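Local coordinates for tetratricopeptide TPR_2 repeat protein (Thermobaculum terrenum, PDB 5DJS), which is of undefined function but joins tetratricopeptide repeats, a helical-hairpin scaffold, to a family 41 glycosyltransferase-like domain of GT-B fold that holds uridine-5'-diphosphate, at residues Pro74-Asn85 and Ser99-Tyr110. The protein carries 1 engineered substitution. Residues are numbered along the deposited sequence; the frame is centred on the assembly and turned at random.
Sequences PGEASYHYNLGN and SLHHALELRPDY
Ala77, His80, Tyr81 and Gly84 meet Ser99, Leu100, Ala103 and Leu106 in the helical hairpin of a tetratricopeptide repeat. The two helix segments run antiparallel at 160°, their axes 7.5 Å apart, a spacing that goes with small residues at the interface. Ala77 pairs with Ala103, whose CB lies 3.4 Å from Ala77 O, and Gly84 with Ser99, Gly84 CA being 3.5 Å from Ser99 CB. His80 is the knob in a hole formed by Ser99, His102, Ala103 and Leu106. Its CG is anti to the carbonyl carbon (chi1 -67°), which swings the imidazole across the Leu106 side chain at about a right angle, with His80 CD2 against Leu106 CD1. Within its own segment, His80 NE2 donates to Pro74 O at 2.9 Å, nearly in the ring plane, a bond that helps set the rotation of the ring. On the other flank, the side chains of Tyr110 and Tyr81 cross at about a right angle while their ring planes are tilted by 49°, an oblique pair neither stacked nor edge-to-face; Tyr110 OH approaches Tyr81 CD2, and the Tyr110 ring edge is turned to the backbone of Ala77. Arg107 NE lies over one face of the Tyr110 ring, offset toward the rim, while Arg107 NH2 makes a long salt bridge to Glu76 OE2 (3.5 Å). Glu76 OE2 also caps helix 77-89, accepting from Ser78 N at 3.1 Å and from Ser78 OG on the opposite face of the carboxylate plane. Beyond the hairpin, Tyr79 and Asn82 face helix 43-56, whereas Tyr81 and Leu100 reach helix 111-120, so the pair is one layer of a helical stack. With no hydrogen bond between the segments, cohesion rests on apolar and aromatic packing, supplemented by one ion pair that probably steadies the Glu76 cap.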
loop_
_atom_site.group_PDB
_atom_site.type_symbol
_atom_site.label_atom_id
_atom_site.label_comp_id
_atom_site.label_asym_id
_atom_site.label_seq_id
_atom_site.Cartn_x
_atom_site.Cartn_y
_atom_site.Cartn_z
ATOM N N PRO A 74 2.891 30.380 -3.281
ATOM C CA PRO A 74 2.424 29.491 -4.365
ATOM C C PRO A 74 3.473 29.001 -5.339
ATOM O O PRO A 74 3.161 28.153 -6.174
ATOM C CB PRO A 74 1.424 30.362 -5.124
ATOM C CG PRO A 74 1.889 31.748 -4.869
ATOM C CD PRO A 74 2.349 31.740 -3.444
ATOM N N GLY A 75 4.682 29.545 -5.265
ATOM C CA GLY A 75 5.798 29.064 -6.079
ATOM C C GLY A 75 6.493 27.838 -5.521
ATOM O O GLY A 75 7.259 27.190 -6.242
ATOM N N GLU A 76 6.234 27.519 -4.248
ATOM C CA GLU A 76 6.929 26.433 -3.546
ATOM C C GLU A 76 6.268 25.118 -3.915
ATOM O O GLU A 76 5.148 24.871 -3.517
ATOM C CB GLU A 76 6.921 26.690 -2.024
ATOM C CG GLU A 76 7.479 25.573 -1.140
ATOM C CD GLU A 76 8.839 25.078 -1.577
ATOM O OE1 GLU A 76 9.774 25.896 -1.620
ATOM O OE2 GLU A 76 8.968 23.872 -1.876
ATOM N N ALA A 77 6.974 24.296 -4.692
ATOM C CA ALA A 77 6.462 23.021 -5.210
ATOM C C ALA A 77 6.082 21.997 -4.140
ATOM O O ALA A 77 5.128 21.236 -4.340
ATOM C CB ALA A 77 7.479 22.391 -6.155
ATOM N N SER A 78 6.822 21.948 -3.032
ATOM C CA SER A 78 6.564 20.935 -1.998
ATOM C C SER A 78 5.209 21.121 -1.311
ATOM O O SER A 78 4.606 20.152 -0.872
ATOM C CB SER A 78 7.693 20.883 -0.954
ATOM O OG SER A 78 7.732 22.053 -0.152
ATOM N N TYR A 79 4.732 22.360 -1.238
ATOM C CA TYR A 79 3.425 22.657 -0.650
ATOM C C TYR A 79 2.306 22.115 -1.536
ATOM O O TYR A 79 1.303 21.602 -1.026
ATOM C CB TYR A 79 3.229 24.167 -0.441
ATOM C CG TYR A 79 4.228 24.869 0.484
ATOM C CD1 TYR A 79 5.208 24.165 1.196
ATOM C CD2 TYR A 79 4.168 26.248 0.665
ATOM C CE1 TYR A 79 6.101 24.817 2.030
ATOM C CE2 TYR A 79 5.062 26.904 1.502
ATOM C CZ TYR A 79 6.024 26.179 2.184
ATOM O OH TYR A 79 6.915 26.813 3.022
ATOM N N HIS A 80 2.488 22.231 -2.855
ATOM C CA HIS A 80 1.584 21.609 -3.831
ATOM C C HIS A 80 1.640 20.090 -3.794
ATOM O O HIS A 80 0.598 19.442 -3.848
ATOM C CB HIS A 80 1.884 22.085 -5.248
ATOM C CG HIS A 80 1.595 23.536 -5.468
ATOM N ND1 HIS A 80 0.343 24.004 -5.806
ATOM C CD2 HIS A 80 2.403 24.622 -5.417
ATOM C CE1 HIS A 80 0.393 25.316 -5.949
ATOM N NE2 HIS A 80 1.630 25.716 -5.716
ATOM N N TYR A 81 2.848 19.534 -3.704
ATOM C CA TYR A 81 3.045 18.080 -3.595
ATOM C C TYR A 81 2.227 17.495 -2.449
ATOM O O TYR A 81 1.401 16.615 -2.651
ATOM C CB TYR A 81 4.536 17.752 -3.406
ATOM C CG TYR A 81 4.830 16.333 -2.968
ATOM C CD1 TYR A 81 4.462 15.249 -3.760
ATOM C CD2 TYR A 81 5.484 16.077 -1.758
ATOM C CE1 TYR A 81 4.735 13.945 -3.363
ATOM C CE2 TYR A 81 5.758 14.778 -1.352
ATOM C CZ TYR A 81 5.380 13.717 -2.159
ATOM O OH TYR A 81 5.641 12.431 -1.771
ATOM N N ASN A 82 2.439 18.019 -1.255
ATOM C CA ASN A 82 1.787 17.480 -0.077
ATOM C C ASN A 82 0.291 17.713 -0.011
ATOM O O ASN A 82 -0.429 16.889 0.551
ATOM C CB ASN A 82 2.491 17.988 1.167
ATOM C CG ASN A 82 3.842 17.357 1.309
ATOM O OD1 ASN A 82 3.933 16.170 1.624
ATOM N ND2 ASN A 82 4.892 18.102 1.022
ATOM N N LEU A 83 -0.166 18.820 -0.586
ATOM C CA LEU A 83 -1.595 19.058 -0.761
ATOM C C LEU A 83 -2.200 17.996 -1.664
ATOM O O LEU A 83 -3.249 17.444 -1.348
ATOM C CB LEU A 83 -1.863 20.441 -1.349
ATOM C CG LEU A 83 -3.330 20.740 -1.640
ATOM C CD1 LEU A 83 -4.153 20.737 -0.358
ATOM C CD2 LEU A 83 -3.452 22.065 -2.380
ATOM N N GLY A 84 -1.541 17.714 -2.785
ATOM C CA GLY A 84 -1.984 16.658 -3.700
ATOM C C GLY A 84 -2.139 15.291 -3.041
ATOM O O GLY A 84 -3.140 14.596 -3.273
ATOM N N ASN A 85 -1.167 14.913 -2.200
ATOM C CA ASN A 85 -1.231 13.633 -1.479
ATOM C C ASN A 85 -2.384 13.576 -0.486
ATOM O O ASN A 85 -3.080 12.562 -0.405
ATOM C CB ASN A 85 0.088 13.296 -0.758
ATOM C CG ASN A 85 1.209 12.826 -1.703
ATOM O OD1 ASN A 85 2.383 13.015 -1.387
ATOM N ND2 ASN A 85 0.870 12.204 -2.836
ATOM N N SER A 99 -2.901 18.996 -8.283
ATOM C CA SER A 99 -1.881 19.506 -7.358
ATOM C C SER A 99 -0.480 18.892 -7.598
ATOM O O SER A 99 0.533 19.599 -7.518
ATOM C CB SER A 99 -2.299 19.312 -5.906
ATOM O OG SER A 99 -2.899 20.485 -5.411
ATOM N N LEU A 100 -0.434 17.589 -7.882
ATOM C CA LEU A 100 0.823 16.905 -8.193
ATOM C C LEU A 100 1.424 17.425 -9.503
ATOM O O LEU A 100 2.633 17.624 -9.579
ATOM C CB LEU A 100 0.625 15.379 -8.240
ATOM C CG LEU A 100 0.840 14.480 -7.010
ATOM C CD1 LEU A 100 1.016 15.237 -5.710
ATOM C CD2 LEU A 100 -0.279 13.448 -6.881
ATOM N N HIS A 101 0.589 17.649 -10.519
ATOM C CA HIS A 101 1.035 18.291 -11.764
ATOM C C HIS A 101 1.681 19.642 -11.490
ATOM O O HIS A 101 2.748 19.929 -12.029
ATOM C CB HIS A 101 -0.117 18.478 -12.774
ATOM C CG HIS A 101 -0.434 17.250 -13.568
ATOM N ND1 HIS A 101 0.309 16.857 -14.662
ATOM C CD2 HIS A 101 -1.414 16.328 -13.428
ATOM C CE1 HIS A 101 -0.194 15.738 -15.153
ATOM N NE2 HIS A 101 -1.239 15.395 -14.422
ATOM N N HIS A 102 1.042 20.463 -10.658
ATOM C CA HIS A 102 1.576 21.782 -10.329
ATOM C C HIS A 102 2.964 21.682 -9.719
ATOM O O HIS A 102 3.840 22.471 -10.065
ATOM C CB HIS A 102 0.643 22.565 -9.389
ATOM C CG HIS A 102 -0.635 22.999 -10.031
ATOM N ND1 HIS A 102 -0.689 23.507 -11.313
ATOM C CD2 HIS A 102 -1.907 23.004 -9.569
ATOM C CE1 HIS A 102 -1.942 23.800 -11.615
ATOM N NE2 HIS A 102 -2.701 23.505 -10.575
ATOM N N ALA A 103 3.153 20.710 -8.829
ATOM C CA ALA A 103 4.420 20.520 -8.138
ATOM C C ALA A 103 5.531 20.166 -9.121
ATOM O O ALA A 103 6.661 20.638 -8.979
ATOM C CB ALA A 103 4.284 19.445 -7.071
ATOM N N LEU A 104 5.199 19.352 -10.123
ATOM C CA LEU A 104 6.132 19.033 -11.215
ATOM C C LEU A 104 6.354 20.190 -12.181
ATOM O O LEU A 104 7.458 20.376 -12.673
ATOM C CB LEU A 104 5.664 17.811 -12.005
ATOM C CG LEU A 104 5.784 16.452 -11.323
ATOM C CD1 LEU A 104 5.132 15.399 -12.207
ATOM C CD2 LEU A 104 7.235 16.076 -11.071
ATOM N N GLU A 105 5.312 20.947 -12.479
ATOM C CA GLU A 105 5.478 22.131 -13.306
ATOM C C GLU A 105 6.463 23.112 -12.659
ATOM O O GLU A 105 7.313 23.668 -13.339
ATOM C CB GLU A 105 4.124 22.785 -13.581
ATOM C CG GLU A 105 3.269 21.975 -14.554
ATOM C CD GLU A 105 1.828 22.440 -14.658
ATOM O OE1 GLU A 105 1.235 22.916 -13.663
ATOM O OE2 GLU A 105 1.271 22.303 -15.760
ATOM N N LEU A 106 6.371 23.268 -11.340
ATOM C CA LEU A 106 7.217 24.205 -10.588
ATOM C C LEU A 106 8.634 23.688 -10.318
ATOM O O LEU A 106 9.560 24.475 -10.140
ATOM C CB LEU A 106 6.547 24.574 -9.257
ATOM C CG LEU A 106 5.342 25.528 -9.362
ATOM C CD1 LEU A 106 4.504 25.524 -8.089
ATOM C CD2 LEU A 106 5.803 26.948 -9.673
ATOM N N ARG A 107 8.791 22.372 -10.244
ATOM C CA ARG A 107 10.077 21.761 -9.994
ATOM C C ARG A 107 10.091 20.491 -10.825
ATOM O O ARG A 107 9.694 19.432 -10.350
ATOM C CB ARG A 107 10.239 21.478 -8.499
ATOM C CG ARG A 107 11.665 21.148 -8.069
ATOM C CD ARG A 107 11.733 20.127 -6.937
ATOM N NE ARG A 107 11.098 20.592 -5.696
ATOM C CZ ARG A 107 11.716 21.162 -4.657
ATOM N NH1 ARG A 107 13.037 21.369 -4.655
ATOM N NH2 ARG A 107 11.000 21.544 -3.597
ATOM N N PRO A 108 10.506 20.594 -12.102
ATOM C CA PRO A 108 10.469 19.410 -12.977
ATOM C C PRO A 108 11.319 18.227 -12.545
ATOM O O PRO A 108 11.034 17.123 -12.982
ATOM C CB PRO A 108 10.949 19.954 -14.323
ATOM C CG PRO A 108 10.556 21.388 -14.289
ATOM C CD PRO A 108 10.810 21.814 -12.871
ATOM N N ASP A 109 12.337 18.450 -11.708
ATOM C CA ASP A 109 13.164 17.363 -11.171
ATOM C C ASP A 109 12.747 16.941 -9.745
ATOM O O ASP A 109 13.591 16.734 -8.871
ATOM C CB ASP A 109 14.672 17.685 -11.289
ATOM C CG ASP A 109 15.143 18.802 -10.356
ATOM O OD1 ASP A 109 14.318 19.571 -9.814
ATOM O OD2 ASP A 109 16.372 18.902 -10.174
ATOM N N TYR A 110 11.440 16.786 -9.540
ATOM C CA TYR A 110 10.863 16.416 -8.249
ATOM C C TYR A 110 10.546 14.919 -8.311
ATOM O O TYR A 110 9.424 14.537 -8.658
ATOM C CB TYR A 110 9.578 17.236 -7.999
ATOM C CG TYR A 110 9.143 17.428 -6.551
ATOM C CD1 TYR A 110 9.511 16.538 -5.530
ATOM C CD2 TYR A 110 8.311 18.489 -6.210
ATOM C CE1 TYR A 110 9.091 16.727 -4.221
ATOM C CE2 TYR A 110 7.892 18.686 -4.899
ATOM C CZ TYR A 110 8.280 17.804 -3.911
ATOM O OH TYR A 110 7.856 18.012 -2.611
#